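Local structure of Obg-like ATPase 1 (Schizosaccharomyces pombe, 1NI3) at residues A[67-73]-A[309-313]. The protein hydrolyses ATP, and GTP less efficiently, with magnesium as cofactor, and negatively regulates the G2/M transition of the cell cycle. Residues are numbered along the deposited sequence; the frame is centred on the assembly and turned at random.
Sequences DERFDWL and NYFTC
Helix 68-73 runs almost parallel to strand 309-312, their axes 9° apart in direction and 10.1 Å at closest approach, and the CA atoms of Phe70 and Phe311 lie 7.8 Å apart. Phe311 carries the contact: its CB points toward the helix, and with CG anti to the carbonyl carbon (chi1 -42°) the ring comes up against Asp67, Arg69, Phe70 and Leu73. Leu73 CD1 lies over one face, offset toward the rim, though modelled too close for its distance to be relied on, while Asp67 OD2 meets the edge in plane, its carboxylate nearly coplanar with the ring. Phe70 CB reaches Phe311 CE2 at 3.8 Å, and Leu73 CD2 rests on Cys313 SG at 3.8 Å. As N-cap, Asp67 takes weak bonds from Arg69 N on OD1 and Phe70 N on OD2; a water donates to both Asp67 OD2 (2.9 Å) and Asn309 OD1 (2.8 Å). Asn309 ND2 is hydrogen-bonded to Ser320 OG, and Arg69 NH1 to Ser381 OG. With an alanine at Phe311, Phe70 CB and the Asp67 carboxylate would probably lose their partner, leaving a gap between helix and strand. This two-layer alpha/beta packing sets helix 68-77 of the G-domain sequence against strand 307-312 of the TGS region.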
ATOM      1  N   ASP A  67      -0.041  -5.819 -14.176  1.00 45.93           N
ATOM      2  CA  ASP A  67       0.047  -7.264 -14.014  1.00 49.52           C
ATOM      3  C   ASP A  67       0.022  -8.030 -15.320  1.00 48.52           C
ATOM      4  O   ASP A  67      -1.033  -8.237 -15.911  1.00 48.17           O
ATOM      5  CB  ASP A  67      -1.072  -7.759 -13.102  1.00 52.67           C
ATOM      6  CG  ASP A  67      -1.120  -9.264 -13.018  1.00 54.84           C
ATOM      7  OD1 ASP A  67      -0.041  -9.890 -12.874  1.00 56.63           O
ATOM      8  OD2 ASP A  67      -2.236  -9.818 -13.082  1.00 56.57           O
ATOM      9  N   GLU A  68       1.204  -8.464 -15.742  1.00 48.23           N
ATOM     10  CA  GLU A  68       1.360  -9.200 -16.979  1.00 48.46           C
ATOM     11  C   GLU A  68       0.312 -10.290 -17.149  1.00 46.02           C
ATOM     12  O   GLU A  68      -0.141 -10.552 -18.266  1.00 44.91           O
ATOM     13  CB  GLU A  68       2.763  -9.776 -17.043  1.00 51.97           C
ATOM     14  CG  GLU A  68       3.732  -8.831 -17.719  1.00 62.47           C
ATOM     15  CD  GLU A  68       5.161  -8.994 -17.248  1.00 68.20           C
ATOM     16  OE1 GLU A  68       5.672 -10.136 -17.253  1.00 70.00           O
ATOM     17  OE2 GLU A  68       5.777  -7.972 -16.875  1.00 70.66           O
ATOM     18  N   ARG A  69      -0.087 -10.918 -16.050  1.00 41.88           N
ATOM     19  CA  ARG A  69      -1.106 -11.944 -16.147  1.00 42.17           C
ATOM     20  C   ARG A  69      -2.351 -11.297 -16.752  1.00 42.33           C
ATOM     21  O   ARG A  69      -2.907 -11.795 -17.732  1.00 44.02           O
ATOM     22  CB  ARG A  69      -1.417 -12.517 -14.772  1.00 42.51           C
ATOM     23  CG  ARG A  69      -0.236 -13.195 -14.113  1.00 48.11           C
ATOM     24  CD  ARG A  69      -0.652 -13.734 -12.764  1.00 52.03           C
ATOM     25  NE  ARG A  69       0.377 -13.540 -11.751  1.00 56.93           N
ATOM     26  CZ  ARG A  69       0.194 -13.809 -10.463  1.00 57.62           C
ATOM     27  NH1 ARG A  69      -0.975 -14.278 -10.049  1.00 55.04           N
ATOM     28  NH2 ARG A  69       1.173 -13.608  -9.591  1.00 60.58           N
ATOM     29  N   PHE A  70      -2.790 -10.186 -16.169  1.00 41.54           N
ATOM     30  CA  PHE A  70      -3.955  -9.478 -16.681  1.00 38.30           C
ATOM     31  C   PHE A  70      -3.717  -9.183 -18.168  1.00 40.39           C
ATOM     32  O   PHE A  70      -4.614  -9.363 -19.001  1.00 39.64           O
ATOM     33  CB  PHE A  70      -4.146  -8.170 -15.916  1.00 36.29           C
ATOM     34  CG  PHE A  70      -5.313  -7.350 -16.401  1.00 33.46           C
ATOM     35  CD1 PHE A  70      -6.615  -7.794 -16.219  1.00 30.78           C
ATOM     36  CD2 PHE A  70      -5.110  -6.164 -17.093  1.00 29.38           C
ATOM     37  CE1 PHE A  70      -7.690  -7.071 -16.722  1.00 29.23           C
ATOM     38  CE2 PHE A  70      -6.184  -5.439 -17.598  1.00 28.84           C
ATOM     39  CZ  PHE A  70      -7.476  -5.893 -17.415  1.00 26.47           C
ATOM     40  N   ASP A  71      -2.503  -8.732 -18.483  1.00 39.46           N
ATOM     41  CA  ASP A  71      -2.117  -8.422 -19.851  1.00 39.88           C
ATOM     42  C   ASP A  71      -2.419  -9.567 -20.800  1.00 39.60           C
ATOM     43  O   ASP A  71      -3.145  -9.397 -21.778  1.00 35.17           O
ATOM     44  CB  ASP A  71      -0.622  -8.127 -19.915  1.00 43.56           C
ATOM     45  CG  ASP A  71      -0.243  -6.840 -19.220  1.00 46.08           C
ATOM     46  OD1 ASP A  71      -1.130  -6.189 -18.653  1.00 52.40           O
ATOM     47  OD2 ASP A  71       0.958  -6.491 -19.231  1.00 48.40           O
ATOM     48  N   TRP A  72      -1.822 -10.722 -20.502  1.00 42.95           N
ATOM     49  CA  TRP A  72      -1.969 -11.949 -21.292  1.00 43.43           C
ATOM     50  C   TRP A  72      -3.430 -12.351 -21.435  1.00 41.44           C
ATOM     51  O   TRP A  72      -3.937 -12.549 -22.539  1.00 41.86           O
ATOM     52  CB  TRP A  72      -1.206 -13.111 -20.632  1.00 44.42           C
ATOM     53  CG  TRP A  72      -1.293 -14.412 -21.422  1.00 49.57           C
ATOM     54  CD1 TRP A  72      -0.509 -14.792 -22.481  1.00 49.57           C
ATOM     55  CD2 TRP A  72      -2.280 -15.443 -21.275  1.00 48.76           C
ATOM     56  NE1 TRP A  72      -0.945 -15.982 -22.985  1.00 49.46           N
ATOM     57  CE2 TRP A  72      -2.029 -16.412 -22.255  1.00 47.47           C
ATOM     58  CE3 TRP A  72      -3.339 -15.652 -20.376  1.00 52.54           C
ATOM     59  CZ2 TRP A  72      -2.811 -17.549 -22.414  1.00 49.87           C
ATOM     60  CZ3 TRP A  72      -4.122 -16.787 -20.525  1.00 52.17           C
ATOM     61  CH2 TRP A  72      -3.842 -17.733 -21.533  1.00 52.81           C
ATOM     62  N   LEU A  73      -4.093 -12.482 -20.294  1.00 40.22           N
ATOM     63  CA  LEU A  73      -5.487 -12.854 -20.277  1.00 41.91           C
ATOM     64  C   LEU A  73      -6.272 -11.938 -21.190  1.00 42.87           C
ATOM     65  O   LEU A  73      -7.134 -12.388 -21.932  1.00 46.60           O
ATOM     66  CB  LEU A  73      -6.039 -12.817 -18.847  1.00 41.52           C
ATOM     67  CG  LEU A  73      -5.606 -13.947 -17.905  1.00 39.03           C
ATOM     68  CD1 LEU A  73      -6.098 -13.647 -16.501  1.00 41.39           C
ATOM     69  CD2 LEU A  73      -6.171 -15.275 -18.394  1.00 39.70           C
ATOM     70  N   ASN A 309      -4.905 -11.066  -6.320  1.00 45.01           N
ATOM     71  CA  ASN A 309      -6.107 -10.994  -7.130  1.00 46.15           C
ATOM     72  C   ASN A 309      -6.360 -12.266  -7.911  1.00 47.20           C
ATOM     73  O   ASN A 309      -5.495 -13.136  -8.034  1.00 49.20           O
ATOM     74  CB  ASN A 309      -5.972  -9.853  -8.127  1.00 47.93           C
ATOM     75  CG  ASN A 309      -4.891 -10.124  -9.150  1.00 51.15           C
ATOM     76  OD1 ASN A 309      -3.831 -10.653  -8.816  1.00 54.44           O
ATOM     77  ND2 ASN A 309      -5.148  -9.765 -10.399  1.00 50.83           N
ATOM     78  N   TYR A 310      -7.570 -12.363  -8.434  1.00 47.34           N
ATOM     79  CA  TYR A 310      -7.947 -13.481  -9.269  1.00 47.42           C
ATOM     80  C   TYR A 310      -8.743 -12.798 -10.380  1.00 47.96           C
ATOM     81  O   TYR A 310      -9.145 -11.644 -10.220  1.00 47.11           O
ATOM     82  CB  TYR A 310      -8.800 -14.493  -8.499  1.00 48.25           C
ATOM     83  CG  TYR A 310     -10.209 -14.064  -8.173  1.00 49.26           C
ATOM     84  CD1 TYR A 310     -10.532 -13.512  -6.933  1.00 48.40           C
ATOM     85  CD2 TYR A 310     -11.236 -14.253  -9.096  1.00 49.40           C
ATOM     86  CE1 TYR A 310     -11.848 -13.171  -6.626  1.00 47.55           C
ATOM     87  CE2 TYR A 310     -12.543 -13.910  -8.796  1.00 47.73           C
ATOM     88  CZ  TYR A 310     -12.842 -13.374  -7.562  1.00 47.84           C
ATOM     89  OH  TYR A 310     -14.143 -13.066  -7.266  1.00 53.97           O
ATOM     90  N   PHE A 311      -8.959 -13.467 -11.510  1.00 48.69           N
ATOM     91  CA  PHE A 311      -9.691 -12.824 -12.601  1.00 45.79           C
ATOM     92  C   PHE A 311     -10.985 -13.524 -12.941  1.00 43.98           C
ATOM     93  O   PHE A 311     -11.279 -14.596 -12.434  1.00 41.77           O
ATOM     94  CB  PHE A 311      -8.854 -12.786 -13.883  1.00 43.80           C
ATOM     95  CG  PHE A 311      -7.425 -12.419 -13.668  1.00 42.40           C
ATOM     96  CD1 PHE A 311      -6.484 -13.394 -13.381  1.00 40.67           C
ATOM     97  CD2 PHE A 311      -7.020 -11.091 -13.736  1.00 43.75           C
ATOM     98  CE1 PHE A 311      -5.159 -13.050 -13.167  1.00 43.84           C
ATOM     99  CE2 PHE A 311      -5.697 -10.741 -13.522  1.00 44.32           C
ATOM    100  CZ  PHE A 311      -4.763 -11.723 -13.236  1.00 43.80           C
ATOM    101  N   THR A 312     -11.766 -12.881 -13.797  1.00 43.63           N
ATOM    102  CA  THR A 312     -13.003 -13.457 -14.294  1.00 46.10           C
ATOM    103  C   THR A 312     -12.966 -13.101 -15.769  1.00 49.86           C
ATOM    104  O   THR A 312     -13.291 -11.982 -16.163  1.00 53.96           O
ATOM    105  CB  THR A 312     -14.275 -12.887 -13.618  1.00 43.26           C
ATOM    106  OG1 THR A 312     -14.378 -11.485 -13.859  1.00 44.81           O
ATOM    107  CG2 THR A 312     -14.253 -13.151 -12.127  1.00 42.85           C
ATOM    108  N   CYS A 313     -12.523 -14.057 -16.581  1.00 53.62           N
ATOM    109  CA  CYS A 313     -12.399 -13.849 -18.022  1.00 55.09           C
ATOM    110  C   CYS A 313     -13.626 -14.288 -18.815  1.00 56.63           C
ATOM    111  O   CYS A 313     -14.380 -15.172 -18.410  1.00 57.71           O
ATOM    112  CB  CYS A 313     -11.175 -14.593 -18.520  1.00 52.55           C
ATOM    113  SG  CYS A 313      -9.757 -14.290 -17.476  1.00 62.41           S
TER
HETATM  114  O   HOH W   1      -2.059 -11.567 -10.767  1.00 28.63           O